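PDB 3AK3: superoxide dismutase [Mn/Fe] from Aeropyrum pernix, which catalyses the dismutation of superoxide into molecular oxygen and hydrogen peroxide, here in its iron-bound form. Local coordinates for the interface of chains A and B and the interface of chains A and C. Sequence-based numbering; all coordinates share one arbitrary frame. Chains: chain A/B/C, Superoxide dismutase [Mn/Fe].

Helix 62-82 of chain A serves both interfaces: A:Arg67, A:Asp68 and A:Phe71 from its first half enter contact 1, whereas A:Ile77, A:Met78 and A:Ile81 from its second half enter contact 2. The segment after strand 141-148 is shared too, giving A:Lys149 to contact 1 and A:Met154 to contact 2. The patch centres, taken over C-alpha atoms, lie about 15 Å apart. Contact 1 is charged and water-bridged, contact 2 mainly apolar. Because the partners are different chains, A meets two neighbours; each interface is two-fold, so every contact has a twin with the chains exchanged. The deposited four-chain assembly may be the biological tetramer.

Contact 1: the interface of chains A and B. Residues chain A 67-68, 71, 149; chain B 126-127, 148.
On the first half of helix 62-82, in the alpha-hairpin domain of the iron/manganese superoxide dismutase family, A:Phe71 receives the side chain of B:Glu126, which comes from the loop just before strand 129-136 of the neighbour. The evidence for stacking is twofold. Methylene CG of the glutamate stands over the ring face, 3.5 Å from the centroid of A:Phe71, a CH-pi contact, and the carboxylate plane is turned by 13° from the ring plane. The carboxylate is shifted towards the ring's root, its carbon CD lying 3.3 Å from A:Phe71 CG, and the two side chains run past each other in opposite directions. With its chain extended beyond CG, the glutamate reaches along the ring to polar partners on either side.

A:Lys149 crosses both B:Glu126 and B:Glu148 at about a right angle. A bend at chi3 (-59°) directs its ammonium group between the two acids. NZ forms a salt bridge with B:Glu126 OE2 at 2.9 Å, using the anti lone pair of that oxygen. Its second salt bridge, also 2.9 Å from NZ, is to B:Glu148 OE2 at the end of strand 141-148; here the donor sits above the carboxylate plane, 36° out of it. One cation thus ties together two acids of chain B, and its charge is likely to ease their mutual repulsion.

Water extends the grip on B:Glu126 to the helix backbone. Water 1 lies 2.8 Å from B:Glu126 OE2 and 2.9 Å from the carbonyl oxygen A:Arg67 O, so OE2 is held by both ammonium and water. The other carboxylate oxygen faces an acid, A:Asp68, with water 2 between the like charges: the water oxygen is 2.7 Å from B:Glu126 OE1 and 2.8 Å from A:Asp68 OD1.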
ATOM      1  N   ARG A  67       8.702   2.266   9.067  1.00 11.06           N
ATOM      2  CA  ARG A  67       8.054   1.235   8.241  1.00 10.57           C
ATOM      3  C   ARG A  67       8.418  -0.160   8.738  1.00 10.34           C
ATOM      4  O   ARG A  67       7.546  -1.048   8.780  1.00  9.64           O
ATOM      5  CB  ARG A  67       8.412   1.366   6.760  1.00 11.03           C
ATOM      6  CG  ARG A  67       7.680   2.483   6.049  1.00 11.36           C
ATOM      7  CD  ARG A  67       8.326   2.788   4.706  1.00 12.43           C
ATOM      8  NE  ARG A  67       7.462   3.623   3.875  1.00 12.87           N
ATOM      9  CZ  ARG A  67       7.843   4.210   2.743  1.00 12.24           C
ATOM     10  NH1 ARG A  67       9.102   4.106   2.311  1.00 12.95           N
ATOM     11  NH2 ARG A  67       6.972   4.932   2.047  1.00 12.94           N
ATOM     12  N   ASP A  68       9.686  -0.358   9.108  1.00  9.95           N
ATOM     13  CA  ASP A  68      10.134  -1.642   9.660  1.00 10.77           C
ATOM     14  C   ASP A  68       9.416  -1.921  10.991  1.00 10.49           C
ATOM     15  O   ASP A  68       8.951  -3.043  11.255  1.00 11.86           O
ATOM     16  CB  ASP A  68      11.647  -1.658   9.893  1.00 10.64           C
ATOM     17  CG  ASP A  68      12.457  -1.579   8.616  1.00 12.22           C
ATOM     18  OD1 ASP A  68      11.906  -1.760   7.500  1.00 14.67           O
ATOM     19  OD2 ASP A  68      13.678  -1.313   8.760  1.00 14.44           O
ATOM     20  N   PHE A  71       5.576  -2.753  10.333  1.00  9.42           N
ATOM     21  CA  PHE A  71       5.331  -4.097   9.821  1.00  9.89           C
ATOM     22  C   PHE A  71       5.573  -5.168  10.877  1.00  9.78           C
ATOM     23  O   PHE A  71       4.744  -6.066  11.063  1.00 10.56           O
ATOM     24  CB  PHE A  71       6.179  -4.375   8.586  1.00  9.63           C
ATOM     25  CG  PHE A  71       6.082  -5.806   8.093  1.00 10.53           C
ATOM     26  CD1 PHE A  71       5.041  -6.191   7.263  1.00 11.35           C
ATOM     27  CD2 PHE A  71       7.039  -6.745   8.448  1.00 10.78           C
ATOM     28  CE1 PHE A  71       4.936  -7.510   6.815  1.00 12.49           C
ATOM     29  CE2 PHE A  71       6.950  -8.072   7.991  1.00 10.90           C
ATOM     30  CZ  PHE A  71       5.894  -8.442   7.184  1.00 12.41           C
ATOM     31  N   LYS A 149      -0.874  -7.561   4.272  1.00 12.27           N
ATOM     32  CA  LYS A 149       0.360  -7.733   5.047  1.00 12.49           C
ATOM     33  C   LYS A 149      -0.068  -7.814   6.522  1.00 12.16           C
ATOM     34  O   LYS A 149      -0.946  -8.599   6.875  1.00 12.69           O
ATOM     35  CB  LYS A 149       1.395  -6.611   4.770  1.00 12.55           C
ATOM     36  CG  LYS A 149       1.860  -6.573   3.307  1.00 14.30           C
ATOM     37  CD  LYS A 149       3.208  -5.881   3.082  1.00 16.58           C
ATOM     38  CE  LYS A 149       3.263  -4.451   3.519  1.00 18.13           C
ATOM     39  NZ  LYS A 149       4.644  -3.930   3.236  1.00 13.25           N
TER
ATOM     40  N   GLU B 126       9.338  -7.216   1.679  1.00 15.08           N
ATOM     41  CA  GLU B 126       8.535  -7.301   2.881  1.00 14.94           C
ATOM     42  C   GLU B 126       7.161  -7.824   2.515  1.00 15.10           C
ATOM     43  O   GLU B 126       6.430  -7.195   1.752  1.00 16.16           O
ATOM     44  CB  GLU B 126       8.445  -5.936   3.525  1.00 14.58           C
ATOM     45  CG  GLU B 126       7.736  -5.965   4.846  1.00 13.67           C
ATOM     46  CD  GLU B 126       7.716  -4.602   5.468  1.00 12.34           C
ATOM     47  OE1 GLU B 126       8.516  -4.374   6.414  1.00 14.83           O
ATOM     48  OE2 GLU B 126       6.927  -3.767   4.971  1.00 11.03           O
ATOM     49  N   GLY B 127       6.815  -8.984   3.058  1.00 15.38           N
ATOM     50  CA  GLY B 127       5.639  -9.701   2.603  1.00 15.32           C
ATOM     51  C   GLY B 127       5.959 -10.369   1.282  1.00 15.65           C
ATOM     52  O   GLY B 127       7.107 -10.740   1.016  1.00 16.93           O
ATOM     53  N   GLU B 148       5.933  -5.177  -4.415  1.00 12.52           N
ATOM     54  CA  GLU B 148       5.137  -5.873  -3.407  1.00 13.40           C
ATOM     55  C   GLU B 148       3.803  -6.284  -4.014  1.00 12.92           C
ATOM     56  O   GLU B 148       3.291  -5.617  -4.916  1.00 13.68           O
ATOM     57  CB  GLU B 148       4.940  -4.987  -2.171  1.00 13.37           C
ATOM     58  CG  GLU B 148       6.225  -4.795  -1.370  1.00 14.53           C
ATOM     59  CD  GLU B 148       6.060  -3.947  -0.117  1.00 15.68           C
ATOM     60  OE1 GLU B 148       7.111  -3.464   0.363  1.00 14.83           O
ATOM     61  OE2 GLU B 148       4.911  -3.775   0.376  1.00 15.55           O
TER
HETATM   62  O   HOH W   1       5.948  -1.591   6.429  1.00 11.56           O
HETATM   63  O   HOH W   2       9.533  -1.916   6.081  1.00 13.79           O

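Contact 2: the interface of chains A and C. Residues chain A 77-78, 81, 154, 160; chain C 155-157, 210.
Methyl CB of C:Ala156 is set into an apolar cluster on chain A formed by A:Ile77 and A:Met78 of helix 62-82, A:Met154 and A:Pro160. Packing is dense here: CB lies 3.8 Å from A:Pro160 CG on the proline ring and 3.9 Å from the sulfur A:Met78 SD, while C:Ala156 hides 69 Å² of its surface. A:Met154 turns at chi2 (53°), bringing its terminal methyl CE against C:Ala156, and its CG meets the alanine's backbone N at 3.6 Å. Tightest is the tip of A:Ile77, whose CD1 presses on C:Gly157 CA at 3.5 Å.

The packing is sparser at C:Tyr210, which is touched by the tips of A:Ile77 and A:Ile81 and by A:Pro160 CD near its hydroxyl. A:Ile77 CD1 sits above one face of its ring, offset toward the rim, and A:Ile81 CD1 approaches C:Tyr210 CD1 at 3.9 Å. With a leucine in its place, the face beneath A:Ile77 would be lost, and the isoleucine tips would probably be left with a gap beside them. C:Thr155 adds little, hiding 4 Å²; its hydroxyl OG1 donates to C:Ala156 O at 2.9 Å within its own chain, tilted 30° from the carbonyl plane, which should steady the loop.

In the fold, the second half of helix 62-82 thus faces the partner's loop between strands 141-148 and 159-160, with C:Tyr210 joining from just beyond 3-10 helix 207-209.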
ATOM      1  N   ILE A  77       1.776  -8.295  17.186  1.00 11.81           N
ATOM      2  CA  ILE A  77       0.506  -8.206  17.895  1.00 12.56           C
ATOM      3  C   ILE A  77      -0.561  -9.075  17.230  1.00 12.46           C
ATOM      4  O   ILE A  77      -1.359  -9.718  17.917  1.00 13.38           O
ATOM      5  CB  ILE A  77       0.025  -6.753  18.091  1.00 12.27           C
ATOM      6  CG1 ILE A  77      -1.060  -6.716  19.173  1.00 13.57           C
ATOM      7  CG2 ILE A  77      -0.463  -6.119  16.781  1.00 13.05           C
ATOM      8  CD1 ILE A  77      -1.410  -5.326  19.650  1.00 15.75           C
ATOM      9  N   MET A  78      -0.553  -9.134  15.898  1.00 12.13           N
ATOM     10  CA  MET A  78      -1.587  -9.918  15.211  1.00 12.03           C
ATOM     11  C   MET A  78      -1.441 -11.407  15.531  1.00 12.25           C
ATOM     12  O   MET A  78      -2.437 -12.068  15.789  1.00 12.54           O
ATOM     13  CB  MET A  78      -1.580  -9.682  13.698  1.00 11.29           C
ATOM     14  CG  MET A  78      -1.917  -8.268  13.247  1.00 12.36           C
ATOM     15  SD  MET A  78      -3.606  -7.749  13.644  1.00 12.43           S
ATOM     16  CE  MET A  78      -4.555  -8.678  12.423  1.00 11.67           C
ATOM     17  N   ILE A  81      -2.559 -12.216  19.114  1.00 13.70           N
ATOM     18  CA  ILE A  81      -4.019 -12.419  19.183  1.00 13.75           C
ATOM     19  C   ILE A  81      -4.425 -13.756  18.528  1.00 14.30           C
ATOM     20  O   ILE A  81      -5.230 -14.528  19.065  1.00 15.45           O
ATOM     21  CB  ILE A  81      -4.781 -11.225  18.542  1.00 13.43           C
ATOM     22  CG1 ILE A  81      -4.420  -9.904  19.249  1.00 13.87           C
ATOM     23  CG2 ILE A  81      -6.300 -11.477  18.533  1.00 13.57           C
ATOM     24  CD1 ILE A  81      -4.888  -8.652  18.516  1.00 15.00           C
ATOM     25  N   MET A 154      -5.458  -1.749   8.122  1.00 10.82           N
ATOM     26  CA  MET A 154      -5.779  -1.567   9.544  1.00 10.06           C
ATOM     27  C   MET A 154      -5.928  -0.080   9.832  1.00 10.66           C
ATOM     28  O   MET A 154      -5.271   0.764   9.217  1.00 11.07           O
ATOM     29  CB  MET A 154      -4.712  -2.195  10.445  1.00 10.04           C
ATOM     30  CG  MET A 154      -5.089  -2.255  11.914  1.00 10.28           C
ATOM     31  SD  MET A 154      -6.690  -3.050  12.116  1.00 12.92           S
ATOM     32  CE  MET A 154      -6.922  -2.805  13.874  1.00 13.43           C
ATOM     33  N   PRO A 160      -9.008  -5.614  17.318  1.00 13.16           N
ATOM     34  CA  PRO A 160      -9.278  -6.981  16.856  1.00 13.38           C
ATOM     35  C   PRO A 160      -9.576  -7.896  18.033  1.00 14.02           C
ATOM     36  O   PRO A 160      -8.827  -7.928  19.006  1.00 14.11           O
ATOM     37  CB  PRO A 160      -7.960  -7.395  16.190  1.00 13.11           C
ATOM     38  CG  PRO A 160      -7.297  -6.093  15.842  1.00 13.87           C
ATOM     39  CD  PRO A 160      -7.623  -5.212  17.019  1.00 13.54           C
TER
ATOM     40  N   THR C 155      -1.150   0.078  12.682  1.00 10.48           N
ATOM     41  CA  THR C 155      -1.163  -1.289  13.195  1.00 11.31           C
ATOM     42  C   THR C 155      -2.281  -1.451  14.215  1.00 11.36           C
ATOM     43  O   THR C 155      -2.783  -0.469  14.751  1.00 11.14           O
ATOM     44  CB  THR C 155       0.177  -1.667  13.876  1.00 12.12           C
ATOM     45  OG1 THR C 155       0.276  -1.026  15.155  1.00 12.48           O
ATOM     46  CG2 THR C 155       1.386  -1.250  13.022  1.00 13.00           C
ATOM     47  N   ALA C 156      -2.642  -2.693  14.517  1.00 10.98           N
ATOM     48  CA  ALA C 156      -3.474  -2.961  15.692  1.00 11.25           C
ATOM     49  C   ALA C 156      -2.738  -2.585  16.976  1.00 11.22           C
ATOM     50  O   ALA C 156      -1.515  -2.405  16.974  1.00 11.02           O
ATOM     51  CB  ALA C 156      -3.864  -4.444  15.722  1.00 11.34           C
ATOM     52  N   GLY C 157      -3.490  -2.443  18.066  1.00 11.85           N
ATOM     53  CA  GLY C 157      -2.914  -2.208  19.390  1.00 12.85           C
ATOM     54  C   GLY C 157      -2.585  -0.763  19.710  1.00 12.70           C
ATOM     55  O   GLY C 157      -3.154  -0.183  20.650  1.00 13.45           O
ATOM     56  N   TYR C 210      -5.654  -6.650  25.083  1.00 20.75           N
ATOM     57  CA  TYR C 210      -4.790  -7.519  24.293  1.00 21.18           C
ATOM     58  C   TYR C 210      -4.132  -8.604  25.115  1.00 22.08           C
ATOM     59  O   TYR C 210      -4.012  -9.756  24.671  1.00 22.12           O
ATOM     60  CB  TYR C 210      -3.728  -6.672  23.601  1.00 20.45           C
ATOM     61  CG  TYR C 210      -4.365  -5.695  22.667  1.00 19.45           C
ATOM     62  CD1 TYR C 210      -4.932  -6.136  21.473  1.00 19.73           C
ATOM     63  CD2 TYR C 210      -4.457  -4.337  22.993  1.00 16.49           C
ATOM     64  CE1 TYR C 210      -5.544  -5.262  20.611  1.00 18.69           C
ATOM     65  CE2 TYR C 210      -5.071  -3.450  22.130  1.00 17.28           C
ATOM     66  CZ  TYR C 210      -5.615  -3.925  20.939  1.00 16.92           C
ATOM     67  OH  TYR C 210      -6.228  -3.078  20.051  1.00 19.71           O
TER